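Local coordinates for C2 domain protein (Scophthalmus maximus, PDB 3W56) that binds calcium ions through the loops at one end of a C2 domain and, as a C2 domain, probably uses them to dock on lipid membranes, at residues Gln23-Asn28 with Glu72-Lys77; Leu29-Leu34 with Cys115-Gly120; Gly44-Phe49 with Gly56-Asn61; Val48-Ala53 with Glu80-Arg85; Arg104-Gly109 with Tyr125-Ser130. All coordinates share one frame; numbering follows the deposited sequence.

Interaction 1 of 5, residues Gln23-Asn28 with Glu72-Lys77; sequences QLRLYN and EFSHFK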
# COMPACT_ATOMS: atom_id res chain seq x y z
N GLN A 23 0.74 2.68 17.49
CA GLN A 23 -0.09 3.12 16.38
C GLN A 23 0.76 3.07 15.11
O GLN A 23 1.86 3.62 15.10
CB GLN A 23 -0.63 4.55 16.59
CG GLN A 23 -1.21 5.10 15.28
CD GLN A 23 -1.65 6.56 15.36
OE1 GLN A 23 -1.11 7.36 16.14
NE2 GLN A 23 -2.62 6.90 14.53
N LEU A 24 0.26 2.34 14.13
CA LEU A 24 0.82 2.43 12.79
C LEU A 24 -0.06 3.38 11.97
O LEU A 24 -1.28 3.22 11.92
CB LEU A 24 0.86 1.04 12.13
CG LEU A 24 1.34 1.10 10.68
CD1 LEU A 24 2.84 1.45 10.65
CD2 LEU A 24 1.04 -0.28 10.00
N ARG A 25 0.58 4.36 11.31
CA ARG A 25 -0.07 5.19 10.30
C ARG A 25 0.63 5.00 8.94
O ARG A 25 1.86 5.13 8.83
CB ARG A 25 -0.10 6.65 10.73
CG ARG A 25 -0.75 7.52 9.68
CD ARG A 25 -0.37 8.94 10.01
NE ARG A 25 -0.86 9.82 8.98
CZ ARG A 25 -0.26 10.94 8.68
NH1 ARG A 25 -0.78 11.72 7.74
NH2 ARG A 25 0.87 11.26 9.34
N LEU A 26 -0.16 4.53 7.98
CA LEU A 26 0.36 4.31 6.62
C LEU A 26 -0.24 5.43 5.79
O LEU A 26 -1.46 5.71 5.89
CB LEU A 26 -0.07 2.98 6.11
CG LEU A 26 0.24 2.73 4.61
CD1 LEU A 26 1.76 2.58 4.41
CD2 LEU A 26 -0.47 1.52 4.22
N TYR A 27 0.56 6.11 4.98
CA TYR A 27 0.07 7.32 4.30
C TYR A 27 0.94 7.67 3.15
O TYR A 27 1.99 6.99 2.94
CB TYR A 27 -0.09 8.48 5.28
CG TYR A 27 1.18 8.88 6.05
CD1 TYR A 27 1.84 10.11 5.80
CD2 TYR A 27 1.66 8.09 7.04
CE1 TYR A 27 3.02 10.51 6.54
CE2 TYR A 27 2.81 8.43 7.81
CZ TYR A 27 3.50 9.64 7.55
OH TYR A 27 4.57 9.99 8.30
N ASN A 28 0.51 8.67 2.39
CA ASN A 28 1.26 9.14 1.20
C ASN A 28 1.52 8.05 0.18
O ASN A 28 2.60 8.02 -0.45
CB ASN A 28 2.56 9.94 1.57
CG ASN A 28 2.23 11.22 2.36
OD1 ASN A 28 1.01 11.59 2.51
ND2 ASN A 28 3.23 11.82 2.97
N GLU A 72 -5.43 7.15 4.22
CA GLU A 72 -4.47 6.81 5.21
C GLU A 72 -5.08 5.65 6.02
O GLU A 72 -6.33 5.50 6.08
CB GLU A 72 -4.09 8.00 6.05
CG GLU A 72 -3.84 9.25 5.18
CD GLU A 72 -3.21 10.37 5.95
OE1 GLU A 72 -2.70 11.25 5.21
OE2 GLU A 72 -3.24 10.33 7.22
N PHE A 73 -4.21 4.84 6.61
CA PHE A 73 -4.62 3.64 7.32
C PHE A 73 -3.96 3.67 8.66
O PHE A 73 -2.73 3.88 8.78
CB PHE A 73 -4.24 2.36 6.53
CG PHE A 73 -4.87 2.29 5.16
CD1 PHE A 73 -6.13 1.66 5.00
CD2 PHE A 73 -4.27 2.90 4.02
CE1 PHE A 73 -6.75 1.57 3.80
CE2 PHE A 73 -4.90 2.79 2.78
CZ PHE A 73 -6.16 2.17 2.66
N SER A 74 -4.74 3.44 9.72
CA SER A 74 -4.10 3.40 11.00
C SER A 74 -4.52 2.07 11.66
O SER A 74 -5.63 1.51 11.43
CB SER A 74 -4.43 4.66 11.86
OG SER A 74 -3.45 5.74 11.73
N HIS A 75 -3.56 1.55 12.40
CA HIS A 75 -3.80 0.33 13.22
C HIS A 75 -3.30 0.64 14.62
O HIS A 75 -2.13 1.02 14.89
CB HIS A 75 -3.09 -0.89 12.62
CG HIS A 75 -3.42 -2.18 13.34
ND1 HIS A 75 -4.69 -2.48 13.80
CD2 HIS A 75 -2.65 -3.26 13.63
CE1 HIS A 75 -4.68 -3.68 14.37
NE2 HIS A 75 -3.47 -4.19 14.25
N PHE A 76 -4.20 0.44 15.61
CA PHE A 76 -3.78 0.91 16.95
C PHE A 76 -3.26 -0.20 17.87
O PHE A 76 -2.98 0.07 19.03
CB PHE A 76 -4.90 1.72 17.61
CG PHE A 76 -5.18 3.00 16.90
CD1 PHE A 76 -4.49 4.14 17.24
CD2 PHE A 76 -6.12 3.02 15.86
CE1 PHE A 76 -4.73 5.32 16.57
CE2 PHE A 76 -6.37 4.19 15.16
CZ PHE A 76 -5.68 5.35 15.53
N LYS A 77 -3.01 -1.39 17.28
CA LYS A 77 -2.53 -2.58 17.98
C LYS A 77 -1.25 -3.05 17.31
O LYS A 77 -0.82 -4.22 17.40
CB LYS A 77 -3.55 -3.72 17.87
CG LYS A 77 -4.85 -3.43 18.57
CD LYS A 77 -5.38 -4.74 19.12
CE LYS A 77 -6.21 -5.48 18.12
NZ LYS A 77 -6.24 -6.95 18.53
O HOH W 1 -1.72 10.34 2.75
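Arg25 and Glu72 form a salt bridge, gripped side-on by NE and NH1 on one oxygen. Arg25 NH1 lies 2.9 Å from Glu72 OE2. Arg25 NE lies 3.0 Å from the same Glu72 OE2. Both nitrogens come from one face of the carboxylate, whose plane is turned 46° from the guanidinium. CG of Arg25 is anti to the backbone N (chi1 179°), and the chain runs extended to NE. CG of Tyr27 lies over the centre of one guanidinium face, and Arg25 NH2 over the centre of the ring. An alanine in place of Arg25 would probably leave the Glu72 carboxylate without its charged mate and take the guanidinium from one face of the Tyr27 ring. Gln23 NE2 donates to Ser74 OG at 3.1 Å. Behind these groups, antiparallel backbone bonds pair Leu24 with His75 and Leu26 with Phe73. These four side chains meet strand 44-50 across the C2 beta-sandwich. Strand 73-78 edges its sheet, and strand 122-130 flanks strand 22-32.

Interaction 2 of 5, residues Leu29-Leu34 with Cys115-Gly120; sequences LRVRGL and CYLKEG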
# COMPACT_ATOMS: atom_id res chain seq x y z
N LEU A 29 0.55 7.17 -0.04
CA LEU A 29 0.59 6.20 -1.10
C LEU A 29 0.51 6.81 -2.49
O LEU A 29 -0.36 7.62 -2.83
CB LEU A 29 -0.54 5.17 -0.91
CG LEU A 29 -0.53 4.45 0.40
CD1 LEU A 29 -2.00 3.84 0.48
CD2 LEU A 29 0.44 3.38 0.25
N ARG A 30 1.48 6.47 -3.33
CA ARG A 30 1.34 6.91 -4.72
C ARG A 30 2.15 5.93 -5.56
O ARG A 30 3.12 5.32 -5.06
CB ARG A 30 1.89 8.32 -4.88
CG ARG A 30 3.33 8.39 -4.47
CD ARG A 30 3.55 9.61 -3.72
NE ARG A 30 4.98 9.80 -3.51
CZ ARG A 30 5.64 9.55 -2.39
NH1 ARG A 30 5.13 8.96 -1.27
NH2 ARG A 30 6.94 9.84 -2.40
N VAL A 31 1.75 5.78 -6.81
CA VAL A 31 2.53 4.90 -7.68
C VAL A 31 2.92 5.66 -8.89
O VAL A 31 2.18 6.46 -9.42
CB VAL A 31 1.68 3.74 -8.19
CG1 VAL A 31 2.45 2.91 -9.21
CG2 VAL A 31 1.27 2.81 -7.02
N ARG A 32 4.10 5.31 -9.38
CA ARG A 32 4.42 5.87 -10.65
C ARG A 32 4.66 4.68 -11.54
O ARG A 32 5.32 3.71 -11.12
CB ARG A 32 5.66 6.70 -10.52
CG ARG A 32 6.85 5.90 -10.24
CD ARG A 32 7.86 6.30 -11.33
NE ARG A 32 8.61 7.49 -10.96
CZ ARG A 32 9.37 7.58 -9.86
NH1 ARG A 32 10.05 8.69 -9.61
NH2 ARG A 32 9.46 6.53 -9.03
N GLY A 33 4.06 4.73 -12.72
CA GLY A 33 4.48 3.85 -13.82
C GLY A 33 3.67 2.57 -13.91
O GLY A 33 4.18 1.53 -14.38
N LEU A 34 2.40 2.63 -13.47
CA LEU A 34 1.48 1.49 -13.53
C LEU A 34 1.24 1.06 -14.99
O LEU A 34 1.31 1.92 -15.90
CB LEU A 34 0.15 1.91 -12.86
CG LEU A 34 -0.47 1.15 -11.67
CD1 LEU A 34 0.52 0.29 -10.90
CD2 LEU A 34 -1.17 2.12 -10.74
N CYS A 115 8.27 0.48 -3.06
CA CYS A 115 7.89 -0.90 -3.30
C CYS A 115 7.84 -1.18 -4.82
O CYS A 115 7.04 -0.61 -5.59
CB CYS A 115 6.57 -1.15 -2.59
SG CYS A 115 5.88 -2.63 -3.16
N TYR A 116 8.72 -2.07 -5.33
CA TYR A 116 8.72 -2.28 -6.74
C TYR A 116 7.70 -3.31 -7.17
O TYR A 116 7.60 -4.41 -6.59
CB TYR A 116 10.16 -2.71 -7.15
CG TYR A 116 11.19 -1.74 -6.60
CD1 TYR A 116 11.41 -0.51 -7.22
CD2 TYR A 116 11.89 -2.00 -5.39
CE1 TYR A 116 12.27 0.45 -6.68
CE2 TYR A 116 12.78 -1.02 -4.83
CZ TYR A 116 12.95 0.18 -5.51
OH TYR A 116 13.77 1.17 -5.10
N LEU A 117 6.94 -2.95 -8.17
CA LEU A 117 5.87 -3.83 -8.61
C LEU A 117 6.45 -4.70 -9.72
O LEU A 117 7.16 -4.20 -10.61
CB LEU A 117 4.68 -2.98 -9.07
CG LEU A 117 4.22 -1.99 -7.98
CD1 LEU A 117 3.10 -1.08 -8.51
CD2 LEU A 117 3.80 -2.75 -6.62
N LYS A 118 6.26 -6.02 -9.61
CA LYS A 118 6.87 -6.93 -10.58
C LYS A 118 6.41 -6.53 -11.97
O LYS A 118 7.16 -6.64 -12.95
CB LYS A 118 6.55 -8.42 -10.30
CG LYS A 118 6.81 -9.36 -11.51
CD LYS A 118 8.33 -9.59 -11.79
CE LYS A 118 8.60 -9.73 -13.30
NZ LYS A 118 9.97 -10.41 -13.61
N GLU A 119 5.15 -6.10 -12.07
CA GLU A 119 4.53 -5.99 -13.38
C GLU A 119 4.95 -4.64 -13.94
O GLU A 119 4.54 -4.25 -15.04
CB GLU A 119 2.99 -6.19 -13.32
CG GLU A 119 2.51 -7.67 -13.10
CD GLU A 119 3.21 -8.73 -14.01
OE1 GLU A 119 3.28 -8.53 -15.25
OE2 GLU A 119 3.68 -9.77 -13.49
N GLY A 120 5.81 -3.96 -13.19
CA GLY A 120 6.31 -2.64 -13.53
C GLY A 120 5.65 -1.55 -12.67
O GLY A 120 4.44 -1.62 -12.31
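Val31 and Leu34 meet Leu117 where strand 22-32 runs out, at one end of the C2 beta-sandwich. No hydrogen bond crosses between the two segments, and the contact is small and mostly buried. Val31 comes first. Its CG1 is anti to the backbone N (chi1 174°), and this branch touches CD1 of Leu117. Strand 122-130 lies between strand 22-32 and strand 109-116 in the sheet, so the meeting is one of side chains and not of paired backbones. At Gly33 the strand has given way to a loop, with a positive phi that favours glycine. The Gly33 backbone passes close to that of Gly120. Gly33 N donates to the side-chain OD1 of Asn66. Leu34 follows. Its side chain also packs on Thr42 and Pro67, and it lies about 6 Å from the side chain of Ile41, a calcium-binding residue of this protein, with no ion bound here. The contact therefore lies close to the calcium-binding loops. On the other segment, Leu117 opens a type I turn that ends at Gly120, closed by a bond from Gly120 N to Leu117 O. Gly120 has backbone angles that would jam a CB against the preceding carbonyl. Just before the turn, Cys115 is tied to Cys102 by a disulfide. Leu117 CD1 is the shared atom of the apolar contact: it lies 4.1 Å from Val31 CG1 and 3.8 Å from Leu34 CD1.

Interaction 3 of 5, residues Gly44-Phe49 with Gly56-Asn61; sequences GYVKVF and GETSVN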
# COMPACT_ATOMS: atom_id res chain seq x y z
N GLY A 44 -5.93 1.30 -10.41
CA GLY A 44 -5.20 0.84 -9.25
C GLY A 44 -5.88 1.06 -7.92
O GLY A 44 -6.63 2.01 -7.69
N TYR A 45 -5.56 0.17 -7.00
CA TYR A 45 -5.85 0.33 -5.62
C TYR A 45 -4.84 -0.45 -4.83
O TYR A 45 -4.11 -1.33 -5.35
CB TYR A 45 -7.34 -0.07 -5.26
CG TYR A 45 -7.67 -1.57 -5.35
CD1 TYR A 45 -7.77 -2.32 -4.21
CD2 TYR A 45 -7.88 -2.17 -6.56
CE1 TYR A 45 -8.05 -3.71 -4.26
CE2 TYR A 45 -8.20 -3.51 -6.66
CZ TYR A 45 -8.27 -4.26 -5.50
OH TYR A 45 -8.60 -5.62 -5.53
N VAL A 46 -4.78 -0.14 -3.54
CA VAL A 46 -3.81 -0.74 -2.61
C VAL A 46 -4.45 -1.45 -1.43
O VAL A 46 -5.36 -0.91 -0.76
CB VAL A 46 -2.84 0.35 -2.08
CG1 VAL A 46 -1.71 -0.26 -1.29
CG2 VAL A 46 -2.31 1.17 -3.27
N LYS A 47 -3.99 -2.67 -1.17
CA LYS A 47 -4.47 -3.44 -0.02
C LYS A 47 -3.42 -3.36 1.04
O LYS A 47 -2.20 -3.45 0.74
CB LYS A 47 -4.71 -4.90 -0.37
CG LYS A 47 -5.84 -5.20 -1.35
CD LYS A 47 -6.26 -6.71 -1.14
CE LYS A 47 -6.99 -7.21 -2.36
NZ LYS A 47 -7.20 -8.71 -2.29
N VAL A 48 -3.84 -3.22 2.28
CA VAL A 48 -2.97 -2.92 3.42
C VAL A 48 -3.25 -3.88 4.55
O VAL A 48 -4.41 -3.97 5.08
CB VAL A 48 -3.20 -1.50 4.00
CG1 VAL A 48 -2.23 -1.17 5.08
CG2 VAL A 48 -3.06 -0.48 2.86
N PHE A 49 -2.19 -4.59 4.90
CA PHE A 49 -2.22 -5.50 6.05
C PHE A 49 -1.14 -5.11 7.04
O PHE A 49 -0.03 -4.71 6.67
CB PHE A 49 -1.96 -6.95 5.60
CG PHE A 49 -2.87 -7.42 4.50
CD1 PHE A 49 -4.02 -8.14 4.78
CD2 PHE A 49 -2.58 -7.09 3.18
CE1 PHE A 49 -4.85 -8.57 3.72
CE2 PHE A 49 -3.37 -7.51 2.11
CZ PHE A 49 -4.54 -8.25 2.39
N GLY A 56 -7.57 -2.66 5.50
CA GLY A 56 -8.40 -2.04 4.48
C GLY A 56 -7.75 -1.89 3.11
O GLY A 56 -6.73 -2.52 2.79
N GLU A 57 -8.41 -1.14 2.25
CA GLU A 57 -7.89 -0.91 0.92
C GLU A 57 -8.24 0.50 0.54
O GLU A 57 -9.21 1.09 1.07
CB GLU A 57 -8.38 -1.93 -0.12
CG GLU A 57 -9.77 -2.44 0.01
CD GLU A 57 -10.09 -3.49 -1.08
OE1 GLU A 57 -10.75 -3.11 -2.07
OE2 GLU A 57 -9.65 -4.67 -0.95
N THR A 58 -7.40 1.08 -0.32
CA THR A 58 -7.84 2.30 -0.97
C THR A 58 -9.02 2.12 -1.93
O THR A 58 -9.26 1.04 -2.45
CB THR A 58 -6.73 2.95 -1.81
OG1 THR A 58 -6.40 2.16 -2.98
CG2 THR A 58 -5.46 3.14 -0.96
N SER A 59 -9.64 3.25 -2.23
CA SER A 59 -10.47 3.38 -3.42
C SER A 59 -9.67 3.14 -4.71
O SER A 59 -8.43 3.14 -4.75
CB SER A 59 -11.20 4.75 -3.42
OG SER A 59 -10.27 5.85 -3.64
N VAL A 60 -10.40 2.81 -5.77
CA VAL A 60 -9.84 2.63 -7.08
C VAL A 60 -9.61 3.98 -7.74
O VAL A 60 -10.48 4.89 -7.77
CB VAL A 60 -10.74 1.76 -7.97
CG1 VAL A 60 -10.11 1.64 -9.34
CG2 VAL A 60 -10.95 0.42 -7.30
N ASN A 61 -8.36 4.16 -8.14
CA ASN A 61 -8.00 5.34 -8.90
C ASN A 61 -8.00 4.98 -10.39
O ASN A 61 -7.03 4.43 -10.96
CB ASN A 61 -6.69 5.95 -8.36
CG ASN A 61 -6.42 7.39 -8.85
OD1 ASN A 61 -6.58 7.69 -10.04
ND2 ASN A 61 -5.89 8.23 -7.97
O HOH W 2 -4.56 3.74 -10.79
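Thr58 OG1 accepts the backbone N-H of Val46 at 2.9 Å, and Thr58 N returns a bond of 2.9 Å to Val46 O. The hydroxyl thus takes the place of a backbone carbonyl. Its own proton goes to Ser59 O, and chi1 of 69° sets OG1 between the backbone N and the carbonyl carbon. A valine in place of Thr58 would probably leave Val46 N without its acceptor at the point where the register shifts by one residue. Ordinary backbone bonds resume on either side. Asn61 N donates to Gly44 O at 2.8 Å, and Val48 N donates to Gly56 O at 3.0 Å. Around this frame, Tyr45 packs its CD2 on CG2 of Val60, 4.1 Å away. At the ring atom opposite CD2, CE1 of Tyr45 meets OE1 of Glu57. The Tyr45 hydroxyl bonds to Asp96. The Val60 side chain is close to those of Asp43 and Glu91, both calcium-binding residues. Lys47 runs beside Glu57, their charged ends 4.9 Å apart from NZ to OE2. Val46 and Thr58 pack on Trp69. The contact joins the two strands of the hairpin 44-50 and 53-57 and carries on into the loop after it, with strand 83-90 along the other edge of strand 44-50.

Interaction 4 of 5, residues Val48-Ala53 with Glu80-Arg85; sequences VFCGSA and ENDILR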
# COMPACT_ATOMS: atom_id res chain seq x y z
N VAL A 48 -3.84 -3.22 2.28
CA VAL A 48 -2.97 -2.92 3.42
C VAL A 48 -3.25 -3.88 4.55
O VAL A 48 -4.41 -3.97 5.08
CB VAL A 48 -3.20 -1.50 4.00
CG1 VAL A 48 -2.23 -1.17 5.08
CG2 VAL A 48 -3.06 -0.48 2.86
N PHE A 49 -2.19 -4.59 4.90
CA PHE A 49 -2.22 -5.50 6.05
C PHE A 49 -1.14 -5.11 7.04
O PHE A 49 -0.03 -4.71 6.67
CB PHE A 49 -1.96 -6.95 5.60
CG PHE A 49 -2.87 -7.42 4.50
CD1 PHE A 49 -4.02 -8.14 4.78
CD2 PHE A 49 -2.58 -7.09 3.18
CE1 PHE A 49 -4.85 -8.57 3.72
CE2 PHE A 49 -3.37 -7.51 2.11
CZ PHE A 49 -4.54 -8.25 2.39
N CYS A 50 -1.47 -5.23 8.32
CA CYS A 50 -0.44 -5.12 9.32
C CYS A 50 -0.42 -6.43 10.08
O CYS A 50 -1.37 -6.71 10.86
CB CYS A 50 -0.75 -4.00 10.31
SG CYS A 50 0.63 -3.80 11.44
N GLY A 51 0.64 -7.21 9.90
CA GLY A 51 0.63 -8.58 10.40
C GLY A 51 -0.59 -9.31 9.86
O GLY A 51 -0.77 -9.44 8.65
N SER A 52 -1.46 -9.79 10.76
CA SER A 52 -2.62 -10.58 10.35
C SER A 52 -3.91 -9.74 10.30
O SER A 52 -5.00 -10.25 10.10
CB SER A 52 -2.84 -11.76 11.33
OG SER A 52 -2.91 -11.29 12.68
N ALA A 53 -3.77 -8.44 10.53
CA ALA A 53 -4.92 -7.54 10.45
C ALA A 53 -5.04 -6.91 9.05
O ALA A 53 -4.13 -6.22 8.58
CB ALA A 53 -4.81 -6.48 11.50
N GLU A 80 6.23 -3.23 16.97
CA GLU A 80 7.46 -3.27 16.23
C GLU A 80 7.71 -4.69 15.74
O GLU A 80 7.44 -5.68 16.47
CB GLU A 80 8.59 -2.80 17.12
CG GLU A 80 9.91 -2.65 16.37
CD GLU A 80 10.84 -1.66 17.04
OE1 GLU A 80 10.85 -1.65 18.30
OE2 GLU A 80 11.54 -0.91 16.30
N ASN A 81 8.19 -4.78 14.50
CA ASN A 81 8.45 -5.99 13.75
C ASN A 81 7.27 -6.70 13.17
O ASN A 81 7.41 -7.76 12.57
CB ASN A 81 9.46 -6.89 14.47
CG ASN A 81 10.79 -6.19 14.62
OD1 ASN A 81 11.25 -5.57 13.66
ND2 ASN A 81 11.37 -6.21 15.81
N ASP A 82 6.10 -6.09 13.32
CA ASP A 82 4.98 -6.61 12.61
C ASP A 82 5.33 -6.43 11.13
O ASP A 82 6.09 -5.49 10.73
CB ASP A 82 3.76 -5.76 12.86
CG ASP A 82 3.07 -6.06 14.21
OD1 ASP A 82 3.33 -7.12 14.84
OD2 ASP A 82 2.21 -5.23 14.59
N ILE A 83 4.71 -7.25 10.31
CA ILE A 83 4.95 -7.22 8.89
C ILE A 83 3.84 -6.41 8.26
O ILE A 83 2.68 -6.83 8.22
CB ILE A 83 5.00 -8.61 8.28
CG1 ILE A 83 6.19 -9.37 8.89
CG2 ILE A 83 5.20 -8.49 6.77
CD1 ILE A 83 7.46 -8.56 8.88
N LEU A 84 4.24 -5.23 7.77
CA LEU A 84 3.41 -4.36 6.92
C LEU A 84 3.47 -4.96 5.53
O LEU A 84 4.53 -5.15 4.96
CB LEU A 84 3.90 -2.86 6.94
CG LEU A 84 3.27 -1.95 5.88
CD1 LEU A 84 1.81 -1.62 6.24
CD2 LEU A 84 4.08 -0.65 5.73
N ARG A 85 2.32 -5.36 5.01
CA ARG A 85 2.21 -5.88 3.67
C ARG A 85 1.25 -5.02 2.80
O ARG A 85 0.07 -4.71 3.16
CB ARG A 85 1.73 -7.36 3.76
CG ARG A 85 1.32 -7.94 2.46
CD ARG A 85 0.57 -9.25 2.71
NE ARG A 85 0.17 -9.90 1.47
CZ ARG A 85 0.91 -10.80 0.82
NH1 ARG A 85 2.10 -11.14 1.30
NH2 ARG A 85 0.46 -11.37 -0.30
O HOH W 3 -0.80 -5.71 13.99
O HOH W 4 1.15 -8.51 7.14
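Phe49 and Arg85 face each other as a hydrogen-bonded antiparallel pair, each N bonded to the other's O at 2.9 Å. They join strands 44-50 and 83-90, the middle strands of one sheet of the C2 sandwich. Their side chains lie side by side and point the same way. Arg85 CG is anti to the backbone N (chi1 168°), and the extended chain lays CD beside the ring. CD2 of Phe49 meets CD of Arg85 at 3.8 Å, and the planes of ring and guanidinium stand 69° apart. The guanidinium is therefore not stacked on the ring. On the face turned to the other sheet the packing is buried. Val48 CG1 touches Leu84 CD1 at 4.2 Å, and both residues with Cys50 lie against strand 22-32. The looser side is the turn. Gly51, in a type II' turn from Cys50 to Ala53, gives its N to Ile83 O at 2.7 Å, with the donor 40° above the carbonyl plane. Water 4 donates to Gly51 O. Water 3 probably donates to Asp82 OD2, which also accepts from Gln79 N. Backbone bonds and carbon packing thus join the strands, while Arg85 forms its salt bridge with Glu87, outside the two segments, which probably steadies the guanidinium.

Interaction 5 of 5, residues Arg104-Gly109 with Tyr125-Ser130; sequences RQIKVG and YMYTLS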
# COMPACT_ATOMS: atom_id res chain seq x y z
N ARG A 104 7.44 -5.65 4.73
CA ARG A 104 8.44 -4.92 5.47
C ARG A 104 8.18 -5.01 6.98
O ARG A 104 7.06 -4.82 7.42
CB ARG A 104 8.35 -3.46 5.05
CG ARG A 104 9.12 -2.55 5.89
CD ARG A 104 9.15 -1.23 5.23
NE ARG A 104 9.65 -1.26 3.86
CZ ARG A 104 10.93 -1.50 3.52
NH1 ARG A 104 11.85 -1.74 4.46
NH2 ARG A 104 11.30 -1.49 2.23
N GLN A 105 9.22 -5.25 7.77
CA GLN A 105 9.04 -5.21 9.21
C GLN A 105 9.02 -3.76 9.65
O GLN A 105 9.91 -2.98 9.31
CB GLN A 105 10.16 -5.94 9.92
CG GLN A 105 9.81 -7.38 10.35
CD GLN A 105 11.03 -8.15 10.85
OE1 GLN A 105 12.20 -7.75 10.61
NE2 GLN A 105 10.78 -9.24 11.57
N ILE A 106 7.99 -3.37 10.41
CA ILE A 106 7.90 -1.98 10.81
C ILE A 106 8.73 -1.66 12.06
O ILE A 106 8.85 -2.47 12.98
CB ILE A 106 6.45 -1.58 11.01
CG1 ILE A 106 5.86 -2.50 12.10
CG2 ILE A 106 5.69 -1.81 9.73
CD1 ILE A 106 4.47 -2.04 12.61
N LYS A 107 9.31 -0.48 12.03
CA LYS A 107 10.26 0.01 13.02
C LYS A 107 9.74 1.32 13.56
O LYS A 107 9.11 2.11 12.83
CB LYS A 107 11.62 0.21 12.38
CG LYS A 107 12.07 -1.01 11.66
CD LYS A 107 12.45 -2.12 12.60
CE LYS A 107 12.50 -3.41 11.77
NZ LYS A 107 13.58 -4.36 12.19
N VAL A 108 9.98 1.57 14.84
CA VAL A 108 9.52 2.83 15.43
C VAL A 108 10.05 4.01 14.58
O VAL A 108 11.13 3.93 14.00
CB VAL A 108 9.99 3.00 16.89
CG1 VAL A 108 9.40 4.26 17.52
CG2 VAL A 108 9.59 1.78 17.70
N GLY A 109 9.29 5.09 14.54
CA GLY A 109 9.68 6.27 13.80
C GLY A 109 8.94 6.48 12.49
O GLY A 109 7.95 5.81 12.19
N TYR A 125 5.51 5.07 -0.35
CA TYR A 125 4.62 5.20 0.81
C TYR A 125 5.44 5.63 1.99
O TYR A 125 6.69 5.56 2.03
CB TYR A 125 3.91 3.88 1.08
CG TYR A 125 4.84 2.73 1.45
CD1 TYR A 125 5.04 2.40 2.82
CD2 TYR A 125 5.50 1.97 0.48
CE1 TYR A 125 5.82 1.33 3.20
CE2 TYR A 125 6.33 0.87 0.86
CZ TYR A 125 6.48 0.57 2.24
OH TYR A 125 7.26 -0.51 2.67
N MET A 126 4.74 6.06 3.03
CA MET A 126 5.37 6.47 4.24
C MET A 126 4.63 5.72 5.33
O MET A 126 3.45 5.38 5.20
CB MET A 126 5.26 7.97 4.50
CG MET A 126 6.18 8.70 3.59
SD MET A 126 6.20 10.43 4.02
CE MET A 126 6.86 10.40 5.70
N TYR A 127 5.36 5.48 6.40
CA TYR A 127 4.61 5.08 7.62
C TYR A 127 5.26 5.64 8.83
O TYR A 127 6.45 5.93 8.86
CB TYR A 127 4.45 3.54 7.71
CG TYR A 127 5.69 2.85 8.20
CD1 TYR A 127 5.93 2.67 9.57
CD2 TYR A 127 6.64 2.37 7.30
CE1 TYR A 127 7.11 2.01 10.01
CE2 TYR A 127 7.78 1.72 7.71
CZ TYR A 127 8.01 1.55 9.07
OH TYR A 127 9.19 0.90 9.42
N THR A 128 4.44 5.83 9.85
CA THR A 128 4.89 6.24 11.18
C THR A 128 4.45 5.20 12.22
O THR A 128 3.26 4.88 12.29
CB THR A 128 4.33 7.64 11.53
OG1 THR A 128 4.99 8.63 10.71
CG2 THR A 128 4.66 7.97 12.98
N LEU A 129 5.41 4.65 12.97
CA LEU A 129 5.08 3.79 14.11
C LEU A 129 5.46 4.54 15.39
O LEU A 129 6.63 4.90 15.61
CB LEU A 129 5.80 2.46 14.01
CG LEU A 129 5.49 1.44 15.13
CD1 LEU A 129 4.10 0.92 15.04
CD2 LEU A 129 6.51 0.33 14.89
N SER A 130 4.44 4.76 16.21
CA SER A 130 4.56 5.67 17.31
C SER A 130 3.92 5.07 18.56
O SER A 130 3.02 4.22 18.48
CB SER A 130 3.83 6.98 16.98
OG SER A 130 2.46 6.68 16.74
O HOH W 5 8.66 -1.67 0.46
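Tyr125 and Tyr127 each offer a hydroxyl to the segment 104-109, and these are the polar side-chain bonds of the contact. Arg104 NE donates to Tyr125 OH at 2.8 Å, and the oxygen lies in the guanidinium plane. The Arg104 chain bends at chi3 (-54°), which swings NE toward that hydroxyl. Water 5 bridges the same OH to Arg104 NH2. Lys107 N donates to Tyr127 OH at 3.0 Å. Backbone bonds follow at the far end, where Gly109 and Leu129 form an antiparallel pair joined by two bonds of 2.9 Å, Gly109 N to Leu129 O and Leu129 N to Gly109 O. Apolar packing fills the middle. Ile106 CG2 sits over one face of the Tyr127 ring, offset toward its rim. CD1 of Ile106 meets CD1 of Leu129 at 3.8 Å, the two side chains crossing at about a right angle. The chain here crosses between the two sheets of the C2 sandwich, from strand 97-105 to strand 109-116. One phenol oxygen takes an arginine N-H at the end of strand 97-105, the other a backbone N-H of the crossing. Each tyrosine of strand 122-130 thus packs with its ring and bonds the crossing side with its hydroxyl.

In the fold
The five contacts lie in one two-sheet C2 sandwich. Interactions 1 and 2 share strand 22-32, with centres about 20 Å apart; Phe73 CE2 meets Leu29 CD1 at 3.8 Å between them. Interactions 3 and 4 share Val48 and Phe49 in the second sheet. The sheets meet, among other places, where Leu24 CD2 of interaction 1 lies 3.8 Å from Cys50 SG of interaction 4. Interaction 5 is joined to interaction 1 by Tyr27 and Thr128, and to interaction 4 by backbone bonds such as Leu84 N to Arg104 O. Interactions 2 and 3 are nearest the calcium-binding residues, which hold no ion in this model: the Val60 side chain is about 4 Å from those of Asp43 and Glu91.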